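Local coordinates for hemoglobin component VII (Tokunagayusurika akamusi, PDB 1X46), which binds a heme group and probably carries or stores oxygen, as expected of a globin from the midge larva, at residues A[2-7]-A[143-148]; A[13-18]-A[132-137]; A[27-32]-A[114-119]. All blocks are in the same frame, centred on the assembly; numbering follows the deposited sequence.

Contact 1 (A[2-7]-A[143-148]); sequences PTWVDM and YSVVFP
The indole of Trp4 turns its six-membered edge to Ser144, whose OG lies near the ring plane, 3.4 Å from Trp4 CE3. Val145 CG2 approaches the six-membered ring obliquely, 4.1 Å from Trp4 CE3. Trp4 NE1 donates to Asp6 OD1, which lies near the indole plane; the N-H meets that oxygen from well above the carboxylate plane. Lys89 makes a cation-pi contact with the indole. Phe147 has Tyr143 CB over the centre of one ring face, and Phe147 CZ lies over one face of the Tyr143 ring, offset toward the rim. Pro2 CD approaches the Phe147 ring obliquely, 3.6 Å from Phe147 CD2, and Pro2 CG rests 3.7 Å from Tyr143 CB.

Ser144 fills the step between Pro2 and Trp4, its CB 3.3 Å from Pro2 O. With OG between the backbone N and the carbonyl carbon (chi1 75°), its hydroxyl bonds to Asn141 O. Between the two segments the polar link is a water that donates to Pro2 O and Ser144 O, 2.7 Å from each; just before 143-148, Asn141 ND2 bonds directly to Val5 O. The arm is thus held against the last turns of helix 129-146 by apolar contacts, this water and the Asn141 bond.

Contact 2 (A[13-18]-A[132-137]); sequences ALVKSS and KKAWDS
Trp135 and Val15 carry this contact, with Ala134 beside them. The indole of Trp135 receives Val15 over one face: CG1 sits 3.8 Å from the centroid of the six-membered ring, a CH-pi contact made from almost straight above. The valine places CG1 anti to the backbone N (chi1 170°), which leaves CG2 for the neighbouring residue, 4.0 Å from Ala134 CB. The small Ala134 side chain also meets Leu14, CB to CB at 3.9 Å, where the axes of 13-18 and 132-137 pass 8.8 Å apart at 102°.

At its edge the same indole makes a polar contact. Trp135 NE1 donates to Ser18 OG at 2.8 Å, with an N-H...O angle of 156° and the oxygen close to the ring plane. Ser18 OG in turn donates to Leu14 O at 2.7 Å, one turn back in its helix. That carbonyl also takes the backbone N-H of Ser18, and the two donors reach it from opposite faces of its plane. Around the site, Ile76 of helix 59-78 and Leu116 and Leu120 of helix 106-123 pack against the indole, and Trp19 touches it from helix 9-20.

The buried indole N-H is therefore satisfied by a hydroxyl whose own proton is committed to a helix carbonyl. This chain of two hydrogen bonds, together with the valine on the face, probably fixes the rotation of the ring and joins the two helices by both polar and apolar means.

Contact 3 (A[27-32]-A[114-119]); sequences VDILYN and TALEAF
The ring of Phe119 meets Ile29 face-on: Ile29 CG1 stands 4.1 Å from the ring centroid, 28° off the normal, a CH-pi contact in which the two side chains cross at about a right angle. CG of Phe119, anti to the backbone N (chi1 -164°), heads toward helix 26-36, with the ring beyond it. Asp28 comes to the ring obliquely with its CB, 3.7 Å from Phe119 CZ, so the methylene of the acid, and not its carboxylate, does the touching.

The Asn32 and Phe119 side chains cross obliquely, with Asn32 CB 3.9 Å from Phe119 CD1. Asn32 ND2 reaches over to Ala115, 2.9 Å from Ala115 O and 3.7 Å from Ala115 CB. Separately, Ile29 CG2 meets Leu116 CD1 at 4.0 Å, the branches crossing obliquely. An alanine in place of Phe119 would probably open a gap between the helices, leaving Ile29 CG1 and Asp28 CB without the ring they pack on.

Ile22 touches both Phe119 and Leu116, and Phe139 of helix 129-146 lies against Leu116, whose side chain is about 7 Å from the heme at the nearest atoms. The axes of 27-32 and 114-119 cross at 127°; this is the B/G helix crossing of the globin fold, with helix 26-36 as B and helix 106-123 as G, in the core beside the heme.

How the contacts relate
Along the chain the three contacts are nested: 27-32 with 114-119 falls inside the loop closed by 13-18 with 132-137, which itself falls inside the loop closed by contact 1. Contacts 1 and 2 share helix 129-146, with centres 16 Å apart, and Met7 joins them by packing on Val15, Ala134 and Ser137. Contact 3 has its centre 15 Å from that of contact 2; Leu116 packs on Trp135 there, and Glu117 and Lys132 form a weak, long ion pair. Contacts 1 and 3 do not touch and lie on opposite sides of the chain's centre. The N-terminal arm and early helices are thus brought against the late helices, closing the globin fold near its heme.

Contact 1 (A[2-7]-A[143-148])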
ATOM      1  N   PRO A   2       2.574   5.737 -15.379  1.00 20.39           N
ATOM      2  CA  PRO A   2       1.495   4.861 -15.824  1.00 17.91           C
ATOM      3  C   PRO A   2       0.245   5.611 -16.247  1.00 18.15           C
ATOM      4  O   PRO A   2       0.022   6.771 -15.894  1.00 17.58           O
ATOM      5  CB  PRO A   2       1.235   3.977 -14.600  1.00 17.40           C
ATOM      6  CG  PRO A   2       2.620   4.000 -13.896  1.00 17.61           C
ATOM      7  CD  PRO A   2       3.001   5.415 -14.000  1.00 19.49           C
ATOM      8  N   THR A   3      -0.531   4.919 -17.062  1.00 17.95           N
ATOM      9  CA  THR A   3      -1.805   5.392 -17.583  1.00 18.74           C
ATOM     10  C   THR A   3      -2.908   4.601 -16.894  1.00 15.85           C
ATOM     11  O   THR A   3      -2.827   3.372 -16.764  1.00 17.48           O
ATOM     12  CB  THR A   3      -1.811   5.174 -19.122  1.00 18.67           C
ATOM     13  OG1 THR A   3      -0.765   5.965 -19.714  1.00 22.63           O
ATOM     14  CG2 THR A   3      -3.097   5.699 -19.762  1.00 22.85           C
ATOM     15  N   TRP A   4      -3.941   5.276 -16.409  1.00 15.66           N
ATOM     16  CA  TRP A   4      -5.078   4.594 -15.801  1.00 16.03           C
ATOM     17  C   TRP A   4      -5.799   3.662 -16.804  1.00 18.83           C
ATOM     18  O   TRP A   4      -6.092   4.062 -17.929  1.00 20.62           O
ATOM     19  CB  TRP A   4      -6.045   5.619 -15.224  1.00 17.65           C
ATOM     20  CG  TRP A   4      -7.201   5.078 -14.426  1.00 14.03           C
ATOM     21  CD1 TRP A   4      -8.300   4.427 -14.910  1.00 18.57           C
ATOM     22  CD2 TRP A   4      -7.399   5.187 -13.005  1.00 14.84           C
ATOM     23  NE1 TRP A   4      -9.167   4.131 -13.887  1.00 16.78           N
ATOM     24  CE2 TRP A   4      -8.637   4.575 -12.703  1.00 14.49           C
ATOM     25  CE3 TRP A   4      -6.655   5.747 -11.955  1.00 15.43           C
ATOM     26  CZ2 TRP A   4      -9.155   4.493 -11.385  1.00 15.47           C
ATOM     27  CZ3 TRP A   4      -7.154   5.651 -10.629  1.00 16.70           C
ATOM     28  CH2 TRP A   4      -8.412   5.055 -10.365  1.00 16.71           C
ATOM     29  N   VAL A   5      -6.025   2.416 -16.392  1.00 19.05           N
ATOM     30  CA  VAL A   5      -6.744   1.419 -17.185  1.00 20.15           C
ATOM     31  C   VAL A   5      -7.795   0.890 -16.215  1.00 19.21           C
ATOM     32  O   VAL A   5      -7.459   0.240 -15.216  1.00 18.14           O
ATOM     33  CB  VAL A   5      -5.779   0.279 -17.703  1.00 20.07           C
ATOM     34  CG1 VAL A   5      -6.537  -0.898 -18.349  1.00 23.51           C
ATOM     35  CG2 VAL A   5      -4.731   0.827 -18.662  1.00 22.93           C
ATOM     36  N   ASP A   6      -9.067   1.186 -16.457  1.00 22.47           N
ATOM     37  CA  ASP A   6     -10.140   0.750 -15.551  1.00 22.55           C
ATOM     38  C   ASP A   6     -10.066  -0.742 -15.232  1.00 20.97           C
ATOM     39  O   ASP A   6      -9.882  -1.570 -16.120  1.00 21.69           O
ATOM     40  CB  ASP A   6     -11.518   1.071 -16.141  1.00 29.39           C
ATOM     41  CG  ASP A   6     -11.796   2.563 -16.182  1.00 34.40           C
ATOM     42  OD1 ASP A   6     -11.868   3.187 -15.100  1.00 34.85           O
ATOM     43  OD2 ASP A   6     -11.967   3.193 -17.253  1.00 39.92           O
ATOM     44  N   MET A   7     -10.200  -1.073 -13.959  1.00 22.77           N
ATOM     45  CA  MET A   7     -10.086  -2.458 -13.531  1.00 21.86           C
ATOM     46  C   MET A   7     -11.373  -3.183 -13.834  1.00 21.91           C
ATOM     47  O   MET A   7     -12.450  -2.603 -13.783  1.00 24.07           O
ATOM     48  CB  MET A   7      -9.839  -2.539 -12.034  1.00 22.06           C
ATOM     49  CG  MET A   7      -8.410  -2.251 -11.637  1.00 18.59           C
ATOM     50  SD  MET A   7      -8.217  -2.266  -9.839  1.00 17.48           S
ATOM     51  CE  MET A   7      -8.259  -4.034  -9.556  1.00 15.78           C
ATOM     52  N   TYR A 143      -0.602   4.441  -9.218  1.00  9.59           N
ATOM     53  CA  TYR A 143       0.580   5.132  -9.720  1.00 10.48           C
ATOM     54  C   TYR A 143       0.266   6.195 -10.771  1.00 11.76           C
ATOM     55  O   TYR A 143       0.930   7.214 -10.838  1.00 10.75           O
ATOM     56  CB  TYR A 143       1.590   4.128 -10.321  1.00  9.14           C
ATOM     57  CG  TYR A 143       2.121   3.110  -9.327  1.00 11.87           C
ATOM     58  CD1 TYR A 143       2.069   3.328  -7.947  1.00 12.51           C
ATOM     59  CD2 TYR A 143       2.660   1.901  -9.785  1.00 11.56           C
ATOM     60  CE1 TYR A 143       2.558   2.389  -7.074  1.00 11.14           C
ATOM     61  CE2 TYR A 143       3.159   0.958  -8.906  1.00 11.54           C
ATOM     62  CZ  TYR A 143       3.089   1.212  -7.553  1.00 13.52           C
ATOM     63  OH  TYR A 143       3.568   0.287  -6.628  1.00 16.78           O
ATOM     64  N   SER A 144      -0.762   5.946 -11.576  1.00 13.66           N
ATOM     65  CA  SER A 144      -1.108   6.894 -12.622  1.00 13.73           C
ATOM     66  C   SER A 144      -1.475   8.267 -12.031  1.00 12.91           C
ATOM     67  O   SER A 144      -1.269   9.290 -12.676  1.00 16.80           O
ATOM     68  CB  SER A 144      -2.233   6.333 -13.495  1.00 13.23           C
ATOM     69  OG  SER A 144      -3.476   6.386 -12.832  1.00 13.56           O
ATOM     70  N   VAL A 145      -1.984   8.257 -10.805  1.00 14.77           N
ATOM     71  CA  VAL A 145      -2.392   9.471 -10.119  1.00 15.83           C
ATOM     72  C   VAL A 145      -1.338   9.936  -9.122  1.00 13.87           C
ATOM     73  O   VAL A 145      -1.128  11.128  -8.950  1.00 14.72           O
ATOM     74  CB  VAL A 145      -3.759   9.251  -9.422  1.00 17.38           C
ATOM     75  CG1 VAL A 145      -4.096  10.390  -8.488  1.00 22.39           C
ATOM     76  CG2 VAL A 145      -4.846   9.063 -10.471  1.00 23.47           C
ATOM     77  N   VAL A 146      -0.673   8.979  -8.468  1.00 11.59           N
ATOM     78  CA  VAL A 146       0.326   9.321  -7.449  1.00 11.32           C
ATOM     79  C   VAL A 146       1.664   9.776  -8.044  1.00 11.24           C
ATOM     80  O   VAL A 146       2.223  10.767  -7.594  1.00 11.27           O
ATOM     81  CB  VAL A 146       0.526   8.152  -6.449  1.00 11.49           C
ATOM     82  CG1 VAL A 146       1.772   8.326  -5.545  1.00 10.96           C
ATOM     83  CG2 VAL A 146      -0.708   7.968  -5.612  1.00 14.89           C
ATOM     84  N   PHE A 147       2.182   9.075  -9.045  1.00 12.07           N
ATOM     85  CA  PHE A 147       3.500   9.403  -9.614  1.00 12.84           C
ATOM     86  C   PHE A 147       3.638  10.854 -10.106  1.00 14.47           C
ATOM     87  O   PHE A 147       4.655  11.473  -9.809  1.00 14.46           O
ATOM     88  CB  PHE A 147       3.968   8.408 -10.695  1.00 13.68           C
ATOM     89  CG  PHE A 147       4.398   7.044 -10.161  1.00 13.07           C
ATOM     90  CD1 PHE A 147       4.261   6.685  -8.811  1.00 15.24           C
ATOM     91  CD2 PHE A 147       4.909   6.104 -11.053  1.00 15.44           C
ATOM     92  CE1 PHE A 147       4.657   5.403  -8.376  1.00 17.48           C
ATOM     93  CE2 PHE A 147       5.291   4.824 -10.628  1.00 16.22           C
ATOM     94  CZ  PHE A 147       5.162   4.486  -9.285  1.00 15.70           C
ATOM     95  N   PRO A 148       2.642  11.406 -10.799  1.00 14.76           N
ATOM     96  CA  PRO A 148       2.715  12.826 -11.217  1.00 15.15           C
ATOM     97  C   PRO A 148       2.788  13.812 -10.063  1.00 16.46           C
ATOM     98  O   PRO A 148       3.198  14.967 -10.299  1.00 17.47           O
ATOM     99  CB  PRO A 148       1.405  13.027 -11.988  1.00 15.91           C
ATOM    100  CG  PRO A 148       1.010  11.648 -12.456  1.00 16.30           C
ATOM    101  CD  PRO A 148       1.401  10.771 -11.282  1.00 15.43           C
TER
HETATM  102  O   HOH W   1       0.482   9.181 -14.696  1.00 17.84           O

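Contact 2 (A[13-18]-A[132-137])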
ATOM      1  N   ALA A  13     -12.821  -7.343  -6.892  1.00 16.66           N
ATOM      2  CA  ALA A  13     -13.202  -8.266  -5.834  1.00 15.34           C
ATOM      3  C   ALA A  13     -12.012  -9.045  -5.296  1.00 17.56           C
ATOM      4  O   ALA A  13     -11.932  -9.306  -4.088  1.00 16.81           O
ATOM      5  CB  ALA A  13     -14.330  -9.225  -6.310  1.00 18.52           C
ATOM      6  N   LEU A  14     -11.074  -9.386  -6.179  1.00 16.29           N
ATOM      7  CA  LEU A  14      -9.902 -10.173  -5.751  1.00 14.03           C
ATOM      8  C   LEU A  14      -9.023  -9.354  -4.813  1.00 13.92           C
ATOM      9  O   LEU A  14      -8.521  -9.883  -3.809  1.00 13.61           O
ATOM     10  CB  LEU A  14      -9.068 -10.634  -6.935  1.00 15.89           C
ATOM     11  CG  LEU A  14      -9.622 -11.765  -7.811  1.00 16.02           C
ATOM     12  CD1 LEU A  14      -8.705 -11.975  -9.018  1.00 17.46           C
ATOM     13  CD2 LEU A  14      -9.780 -13.044  -7.027  1.00 14.36           C
ATOM     14  N   VAL A  15      -8.850  -8.071  -5.150  1.00 12.35           N
ATOM     15  CA  VAL A  15      -8.153  -7.150  -4.253  1.00 12.13           C
ATOM     16  C   VAL A  15      -8.903  -6.980  -2.931  1.00 12.45           C
ATOM     17  O   VAL A  15      -8.311  -7.122  -1.882  1.00 12.61           O
ATOM     18  CB  VAL A  15      -7.924  -5.790  -4.932  1.00 12.29           C
ATOM     19  CG1 VAL A  15      -7.418  -4.743  -3.939  1.00 11.53           C
ATOM     20  CG2 VAL A  15      -6.974  -5.942  -6.154  1.00 12.95           C
ATOM     21  N   LYS A  16     -10.206  -6.680  -2.969  1.00 13.67           N
ATOM     22  CA  LYS A  16     -10.930  -6.498  -1.703  1.00 14.67           C
ATOM     23  C   LYS A  16     -10.880  -7.757  -0.811  1.00 12.59           C
ATOM     24  O   LYS A  16     -10.645  -7.650   0.402  1.00 14.09           O
ATOM     25  CB  LYS A  16     -12.394  -6.116  -1.950  1.00 14.52           C
ATOM     26  CG  LYS A  16     -12.604  -4.748  -2.533  1.00 13.74           C
ATOM     27  CD  LYS A  16     -14.085  -4.435  -2.769  1.00 14.52           C
ATOM     28  CE  LYS A  16     -14.210  -2.998  -3.286  1.00 15.78           C
ATOM     29  NZ  LYS A  16     -15.610  -2.631  -3.665  1.00 20.75           N
ATOM     30  N   SER A  17     -11.058  -8.934  -1.412  1.00 14.48           N
ATOM     31  CA  SER A  17     -11.102 -10.158  -0.611  1.00 14.11           C
ATOM     32  C   SER A  17      -9.745 -10.583  -0.067  1.00 14.48           C
ATOM     33  O   SER A  17      -9.650 -11.013   1.078  1.00 17.15           O
ATOM     34  CB  SER A  17     -11.785 -11.313  -1.343  1.00 18.01           C
ATOM     35  OG  SER A  17     -11.189 -11.567  -2.591  1.00 27.21           O
ATOM     36  N   SER A  18      -8.687 -10.436  -0.873  1.00 13.77           N
ATOM     37  CA  SER A  18      -7.363 -10.772  -0.396  1.00 13.38           C
ATOM     38  C   SER A  18      -6.857  -9.739   0.628  1.00 10.89           C
ATOM     39  O   SER A  18      -6.203 -10.085   1.609  1.00 14.06           O
ATOM     40  CB  SER A  18      -6.382 -10.973  -1.579  1.00 11.45           C
ATOM     41  OG  SER A  18      -6.240  -9.804  -2.362  1.00 11.64           O
ATOM     42  N   LYS A 132      -2.265 -11.812  -8.245  1.00 10.97           N
ATOM     43  CA  LYS A 132      -1.164 -10.905  -8.547  1.00 10.57           C
ATOM     44  C   LYS A 132      -1.515  -9.922  -9.657  1.00 11.11           C
ATOM     45  O   LYS A 132      -1.226  -8.728  -9.550  1.00 10.91           O
ATOM     46  CB  LYS A 132       0.077 -11.729  -8.930  1.00 13.27           C
ATOM     47  CG  LYS A 132       1.300 -10.856  -9.130  1.00 17.63           C
ATOM     48  CD  LYS A 132       2.390 -11.553  -9.917  1.00 26.16           C
ATOM     49  CE  LYS A 132       3.376 -10.533 -10.547  1.00 27.71           C
ATOM     50  NZ  LYS A 132       3.451  -9.175  -9.854  1.00 35.29           N
ATOM     51  N   LYS A 133      -2.159 -10.433 -10.716  1.00 10.06           N
ATOM     52  CA  LYS A 133      -2.602  -9.603 -11.831  1.00 10.94           C
ATOM     53  C   LYS A 133      -3.581  -8.530 -11.378  1.00 11.50           C
ATOM     54  O   LYS A 133      -3.458  -7.382 -11.798  1.00 12.30           O
ATOM     55  CB  LYS A 133      -3.234 -10.473 -12.914  1.00 14.51           C
ATOM     56  CG  LYS A 133      -3.466  -9.741 -14.213  1.00 19.29           C
ATOM     57  CD  LYS A 133      -3.836 -10.762 -15.263  1.00 22.78           C
ATOM     58  CE  LYS A 133      -5.334 -10.917 -15.300  1.00 26.98           C
ATOM     59  NZ  LYS A 133      -5.928  -9.721 -15.983  1.00 30.62           N
ATOM     60  N   ALA A 134      -4.514  -8.897 -10.492  1.00 10.37           N
ATOM     61  CA  ALA A 134      -5.501  -7.935  -9.990  1.00 12.36           C
ATOM     62  C   ALA A 134      -4.825  -6.799  -9.207  1.00 11.69           C
ATOM     63  O   ALA A 134      -5.106  -5.611  -9.457  1.00 12.18           O
ATOM     64  CB  ALA A 134      -6.536  -8.617  -9.142  1.00 12.81           C
ATOM     65  N   TRP A 135      -3.937  -7.152  -8.266  1.00 10.42           N
ATOM     66  CA  TRP A 135      -3.197  -6.114  -7.547  1.00  9.75           C
ATOM     67  C   TRP A 135      -2.293  -5.257  -8.443  1.00 10.70           C
ATOM     68  O   TRP A 135      -2.157  -4.055  -8.210  1.00 10.16           O
ATOM     69  CB  TRP A 135      -2.377  -6.721  -6.416  1.00 10.48           C
ATOM     70  CG  TRP A 135      -3.173  -7.084  -5.230  1.00 10.13           C
ATOM     71  CD1 TRP A 135      -3.733  -8.292  -4.947  1.00 11.46           C
ATOM     72  CD2 TRP A 135      -3.470  -6.232  -4.112  1.00  9.75           C
ATOM     73  NE1 TRP A 135      -4.379  -8.250  -3.730  1.00 11.56           N
ATOM     74  CE2 TRP A 135      -4.232  -6.999  -3.188  1.00 10.63           C
ATOM     75  CE3 TRP A 135      -3.154  -4.910  -3.782  1.00 10.62           C
ATOM     76  CZ2 TRP A 135      -4.698  -6.476  -1.965  1.00 10.58           C
ATOM     77  CZ3 TRP A 135      -3.622  -4.382  -2.562  1.00 10.90           C
ATOM     78  CH2 TRP A 135      -4.384  -5.164  -1.668  1.00 12.26           C
ATOM     79  N   ASP A 136      -1.701  -5.871  -9.471  1.00 11.74           N
ATOM     80  CA  ASP A 136      -0.848  -5.140 -10.414  1.00 11.67           C
ATOM     81  C   ASP A 136      -1.684  -4.044 -11.073  1.00 12.19           C
ATOM     82  O   ASP A 136      -1.209  -2.921 -11.228  1.00 14.22           O
ATOM     83  CB  ASP A 136      -0.286  -6.117 -11.474  1.00 14.41           C
ATOM     84  CG  ASP A 136       0.977  -6.840 -11.013  1.00 16.20           C
ATOM     85  OD1 ASP A 136       1.489  -6.540  -9.928  1.00 20.64           O
ATOM     86  OD2 ASP A 136       1.554  -7.696 -11.695  1.00 21.50           O
ATOM     87  N   SER A 137      -2.922  -4.389 -11.440  1.00 12.74           N
ATOM     88  CA  SER A 137      -3.820  -3.434 -12.118  1.00 14.02           C
ATOM     89  C   SER A 137      -4.214  -2.300 -11.182  1.00 14.30           C
ATOM     90  O   SER A 137      -4.298  -1.145 -11.617  1.00 15.08           O
ATOM     91  CB  SER A 137      -5.065  -4.143 -12.661  1.00 17.14           C
ATOM     92  OG  SER A 137      -4.685  -5.057 -13.679  1.00 20.02           O
TER

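Contact 3 (A[27-32]-A[114-119])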
ATOM      1  N   VAL A  27       0.682  -4.321  11.753  1.00 11.22           N
ATOM      2  CA  VAL A  27       2.050  -4.309  12.273  1.00  9.40           C
ATOM      3  C   VAL A  27       2.944  -5.228  11.439  1.00 10.50           C
ATOM      4  O   VAL A  27       4.055  -4.843  11.078  1.00 10.09           O
ATOM      5  CB  VAL A  27       2.050  -4.709  13.778  1.00 11.83           C
ATOM      6  CG1 VAL A  27       3.426  -5.135  14.253  1.00 12.89           C
ATOM      7  CG2 VAL A  27       1.521  -3.542  14.645  1.00 13.00           C
ATOM      8  N   ASP A  28       2.430  -6.412  11.104  1.00  9.85           N
ATOM      9  CA  ASP A  28       3.218  -7.358  10.311  1.00 10.00           C
ATOM     10  C   ASP A  28       3.454  -6.816   8.912  1.00  9.47           C
ATOM     11  O   ASP A  28       4.549  -7.037   8.347  1.00  9.09           O
ATOM     12  CB  ASP A  28       2.574  -8.737  10.237  1.00 11.62           C
ATOM     13  CG  ASP A  28       2.590  -9.479  11.575  1.00 13.83           C
ATOM     14  OD1 ASP A  28       3.414  -9.166  12.451  1.00 16.05           O
ATOM     15  OD2 ASP A  28       1.772 -10.402  11.809  1.00 21.70           O
ATOM     16  N   ILE A  29       2.478  -6.100   8.344  1.00  8.29           N
ATOM     17  CA  ILE A  29       2.691  -5.530   7.006  1.00  7.51           C
ATOM     18  C   ILE A  29       3.812  -4.495   7.068  1.00  9.50           C
ATOM     19  O   ILE A  29       4.713  -4.483   6.209  1.00  9.23           O
ATOM     20  CB  ILE A  29       1.377  -4.850   6.500  1.00  9.50           C
ATOM     21  CG1 ILE A  29       0.333  -5.913   6.142  1.00 10.28           C
ATOM     22  CG2 ILE A  29       1.677  -3.927   5.284  1.00  9.80           C
ATOM     23  CD1 ILE A  29      -1.078  -5.341   6.015  1.00 10.19           C
ATOM     24  N   LEU A  30       3.794  -3.623   8.077  1.00  8.61           N
ATOM     25  CA  LEU A  30       4.846  -2.614   8.191  1.00  8.07           C
ATOM     26  C   LEU A  30       6.198  -3.225   8.479  1.00  8.56           C
ATOM     27  O   LEU A  30       7.229  -2.805   7.912  1.00  8.80           O
ATOM     28  CB  LEU A  30       4.503  -1.524   9.241  1.00  7.85           C
ATOM     29  CG  LEU A  30       5.455  -0.331   9.336  1.00  7.09           C
ATOM     30  CD1 LEU A  30       5.524   0.391   7.976  1.00 10.73           C
ATOM     31  CD2 LEU A  30       4.989   0.652  10.446  1.00 10.27           C
ATOM     32  N   TYR A  31       6.219  -4.190   9.404  1.00  7.60           N
ATOM     33  CA  TYR A  31       7.468  -4.891   9.669  1.00  7.90           C
ATOM     34  C   TYR A  31       8.022  -5.526   8.383  1.00  9.25           C
ATOM     35  O   TYR A  31       9.228  -5.384   8.124  1.00  9.21           O
ATOM     36  CB  TYR A  31       7.240  -5.948  10.751  1.00 10.83           C
ATOM     37  CG  TYR A  31       8.442  -6.817  10.985  1.00 10.12           C
ATOM     38  CD1 TYR A  31       9.389  -6.475  11.939  1.00 12.54           C
ATOM     39  CD2 TYR A  31       8.620  -7.991  10.251  1.00 13.40           C
ATOM     40  CE1 TYR A  31      10.498  -7.282  12.165  1.00 14.66           C
ATOM     41  CE2 TYR A  31       9.747  -8.797  10.469  1.00 15.34           C
ATOM     42  CZ  TYR A  31      10.659  -8.417  11.435  1.00 14.68           C
ATOM     43  OH  TYR A  31      11.771  -9.188  11.695  1.00 17.18           O
ATOM     44  N   ASN A  32       7.156  -6.153   7.584  1.00  8.53           N
ATOM     45  CA  ASN A  32       7.626  -6.782   6.352  1.00  8.29           C
ATOM     46  C   ASN A  32       8.218  -5.764   5.385  1.00  8.17           C
ATOM     47  O   ASN A  32       9.244  -5.997   4.746  1.00  9.80           O
ATOM     48  CB  ASN A  32       6.504  -7.550   5.700  1.00  9.42           C
ATOM     49  CG  ASN A  32       6.948  -8.263   4.462  1.00 10.16           C
ATOM     50  OD1 ASN A  32       7.777  -9.179   4.529  1.00 12.48           O
ATOM     51  ND2 ASN A  32       6.398  -7.870   3.333  1.00  9.89           N
ATOM     52  N   THR A 114       6.146  -4.337  -3.941  1.00  8.27           N
ATOM     53  CA  THR A 114       6.886  -5.591  -3.946  1.00  8.77           C
ATOM     54  C   THR A 114       6.803  -6.327  -2.615  1.00  7.59           C
ATOM     55  O   THR A 114       6.494  -7.541  -2.575  1.00 10.44           O
ATOM     56  CB  THR A 114       8.338  -5.314  -4.341  1.00  9.21           C
ATOM     57  OG1 THR A 114       8.356  -4.856  -5.716  1.00 11.22           O
ATOM     58  CG2 THR A 114       9.162  -6.612  -4.318  1.00  9.00           C
ATOM     59  N   ALA A 115       6.999  -5.569  -1.531  1.00  8.56           N
ATOM     60  CA  ALA A 115       6.889  -6.177  -0.217  1.00  8.93           C
ATOM     61  C   ALA A 115       5.468  -6.660   0.089  1.00  8.27           C
ATOM     62  O   ALA A 115       5.319  -7.738   0.637  1.00  9.61           O
ATOM     63  CB  ALA A 115       7.374  -5.232   0.876  1.00  9.79           C
ATOM     64  N   LEU A 116       4.446  -5.854  -0.241  1.00  8.75           N
ATOM     65  CA  LEU A 116       3.059  -6.250  -0.006  1.00 10.19           C
ATOM     66  C   LEU A 116       2.712  -7.496  -0.812  1.00  8.75           C
ATOM     67  O   LEU A 116       1.964  -8.352  -0.339  1.00  9.65           O
ATOM     68  CB  LEU A 116       2.096  -5.099  -0.347  1.00  8.47           C
ATOM     69  CG  LEU A 116       0.656  -5.313   0.176  1.00  8.82           C
ATOM     70  CD1 LEU A 116       0.626  -5.202   1.672  1.00 13.14           C
ATOM     71  CD2 LEU A 116      -0.342  -4.293  -0.387  1.00 12.78           C
ATOM     72  N   GLU A 117       3.201  -7.591  -2.067  1.00  8.07           N
ATOM     73  CA  GLU A 117       2.952  -8.766  -2.893  1.00  9.22           C
ATOM     74  C   GLU A 117       3.486 -10.029  -2.225  1.00 10.60           C
ATOM     75  O   GLU A 117       2.799 -11.082  -2.188  1.00 11.52           O
ATOM     76  CB  GLU A 117       3.556  -8.641  -4.300  1.00 14.75           C
ATOM     77  CG  GLU A 117       2.929  -7.591  -5.185  1.00 19.65           C
ATOM     78  CD  GLU A 117       3.741  -7.334  -6.452  1.00 22.77           C
ATOM     79  OE1 GLU A 117       4.986  -7.455  -6.421  1.00 26.29           O
ATOM     80  OE2 GLU A 117       3.129  -7.002  -7.489  1.00 22.91           O
ATOM     81  N   ALA A 118       4.704  -9.930  -1.688  1.00  9.84           N
ATOM     82  CA  ALA A 118       5.288 -11.069  -0.981  1.00 10.09           C
ATOM     83  C   ALA A 118       4.468 -11.414   0.252  1.00 10.46           C
ATOM     84  O   ALA A 118       4.238 -12.570   0.547  1.00 11.92           O
ATOM     85  CB  ALA A 118       6.731 -10.791  -0.609  1.00 12.09           C
ATOM     86  N   PHE A 119       3.981 -10.394   0.963  1.00  9.86           N
ATOM     87  CA  PHE A 119       3.167 -10.641   2.148  1.00 11.31           C
ATOM     88  C   PHE A 119       1.830 -11.290   1.784  1.00 10.86           C
ATOM     89  O   PHE A 119       1.373 -12.202   2.464  1.00 11.82           O
ATOM     90  CB  PHE A 119       2.909  -9.305   2.851  1.00  9.46           C
ATOM     91  CG  PHE A 119       2.402  -9.458   4.275  1.00 10.40           C
ATOM     92  CD1 PHE A 119       3.301  -9.679   5.306  1.00 11.22           C
ATOM     93  CD2 PHE A 119       1.046  -9.394   4.562  1.00 11.40           C
ATOM     94  CE1 PHE A 119       2.839  -9.852   6.633  1.00 12.59           C
ATOM     95  CE2 PHE A 119       0.578  -9.553   5.878  1.00 12.68           C
ATOM     96  CZ  PHE A 119       1.460  -9.777   6.911  1.00 12.84           C
TER